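Local coordinates for protein cytosol aminopeptidase (Staphylococcus aureus subsp. aureus, PDB 3KZW) that probably removes amino acids one at a time from the N-termini of peptides, as a metal-dependent leucyl aminopeptidase of the cytosol, at residues A442-K445 with D451-N454. Residues are numbered along the deposited sequence; the frame is centred on the assembly and turned at random.
Sequences ASIK and DLVN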
loop_
_atom_site.group_PDB
_atom_site.type_symbol
_atom_site.label_atom_id
_atom_site.label_comp_id
_atom_site.label_asym_id
_atom_site.label_seq_id
_atom_site.Cartn_x
_atom_site.Cartn_y
_atom_site.Cartn_z
ATOM N N ALA A 442 24.503 -2.096 21.233
ATOM C CA ALA A 442 24.535 -3.529 20.965
ATOM C C ALA A 442 23.967 -3.884 19.593
ATOM O O ALA A 442 24.499 -4.758 18.910
ATOM C CB ALA A 442 23.795 -4.288 22.054
ATOM N N SER A 443 22.893 -3.204 19.190
ATOM C CA SER A 443 22.163 -3.580 17.979
ATOM C C SER A 443 22.872 -3.229 16.671
ATOM O O SER A 443 22.560 -3.804 15.625
ATOM C CB SER A 443 20.734 -3.026 17.996
ATOM O OG SER A 443 20.734 -1.615 17.913
ATOM N N ILE A 444 23.829 -2.301 16.727
ATOM C CA ILE A 444 24.644 -1.979 15.545
ATOM C C ILE A 444 25.604 -3.120 15.213
ATOM O O ILE A 444 26.197 -3.154 14.135
ATOM C CB ILE A 444 25.423 -0.635 15.677
ATOM C CG1 ILE A 444 26.374 -0.656 16.882
ATOM C CG2 ILE A 444 24.455 0.551 15.734
ATOM C CD1 ILE A 444 27.448 0.413 16.841
ATOM N N LYS A 445 25.735 -4.057 16.146
ATOM C CA LYS A 445 26.611 -5.213 15.984
ATOM C C LYS A 445 25.837 -6.485 15.618
ATOM O O LYS A 445 26.428 -7.559 15.487
ATOM C CB LYS A 445 27.427 -5.440 17.262
ATOM C CG LYS A 445 28.367 -4.284 17.622
ATOM C CD LYS A 445 28.941 -4.417 19.033
ATOM C CE LYS A 445 30.087 -5.421 19.090
ATOM N NZ LYS A 445 30.678 -5.520 20.456
ATOM N N ASP A 451 31.203 -7.252 11.274
ATOM C CA ASP A 451 31.362 -6.624 12.587
ATOM C C ASP A 451 30.174 -5.729 12.910
ATOM O O ASP A 451 29.709 -5.696 14.051
ATOM C CB ASP A 451 32.651 -5.794 12.644
ATOM C CG ASP A 451 33.907 -6.639 12.513
ATOM O OD1 ASP A 451 33.977 -7.717 13.136
ATOM O OD2 ASP A 451 34.839 -6.218 11.798
ATOM N N LEU A 452 29.697 -5.002 11.900
ATOM C CA LEU A 452 28.597 -4.052 12.065
ATOM C C LEU A 452 27.531 -4.198 10.981
ATOM O O LEU A 452 27.794 -4.724 9.896
ATOM C CB LEU A 452 29.126 -2.611 12.084
ATOM C CG LEU A 452 30.116 -2.198 13.180
ATOM C CD1 LEU A 452 30.826 -0.914 12.797
ATOM C CD2 LEU A 452 29.439 -2.064 14.539
ATOM N N VAL A 453 26.325 -3.735 11.297
ATOM C CA VAL A 453 25.219 -3.677 10.344
ATOM C C VAL A 453 24.689 -2.237 10.301
ATOM O O VAL A 453 24.702 -1.541 11.322
ATOM C CB VAL A 453 24.106 -4.719 10.684
ATOM C CG1 VAL A 453 23.339 -4.341 11.956
ATOM C CG2 VAL A 453 23.158 -4.908 9.512
ATOM N N ASN A 454 24.249 -1.786 9.128
ATOM C CA ASN A 454 23.869 -0.382 8.953
ATOM C C ASN A 454 22.377 -0.088 9.131
ATOM O O ASN A 454 21.949 1.064 9.026
ATOM C CB ASN A 454 24.381 0.166 7.607
ATOM C CG ASN A 454 23.442 -0.129 6.445
ATOM O OD1 ASN A 454 22.897 -1.228 6.324
ATOM N ND2 ASN A 454 23.259 0.860 5.576
#
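Ile444 and Val453 join the turn around Ile444 to the short strand 452-453 through one backbone hydrogen bond, from Val453 N to Ile444 O at 2.9 Å. It is nearly straight, 165° at the hydrogen, and the donor stands 27° from the carbonyl plane. Lys445 and Leu452 bring the backbones closest, 4.5 Å from CA to CA. A CA-H...O contact from Leu452 CA reaches the same Ile444 O at 3.3 Å, so this carbonyl is approached by two successive residues of the strand. Within the turn, Lys445 N bonds back to Ala442 O.

Ile444 and Leu452 run side by side, pointing the same way, and meet through Ile444 CD1 and Leu452 CD2 at 3.9 Å. Ile444 holds CG1 between its backbone N and carbonyl carbon (chi1 59°), on the leucine side, and an extended chi2 carries CD1 on to CD2. Lys445 slants across Leu452, its CG also touching CD2. On the opposite side of the strand from Leu452, Val453 CG1 packs against the carbonyl oxygens of Ser443 and Ile444, 3.8 Å from each. The side chains of Ser443, Ile444 and Val453 touch Phe464 of helix 461-470, while Leu452 also rests on His471 and Phe472.

Leu452 and Asn454 pair with strand 358-360, making 452-453 an edge strand of a three-stranded sheet in the catalytic domain. Just before the strand, Asp451 OD2 hydrogen-bonds to OG of Ser167 of the second subunit. The single directional bond across the contact uses main-chain atoms alone to tie the turn at Ile444 to the sheet edge; the Ile444 and Leu452 methyls and Lys445 CG add apolar contact beside it.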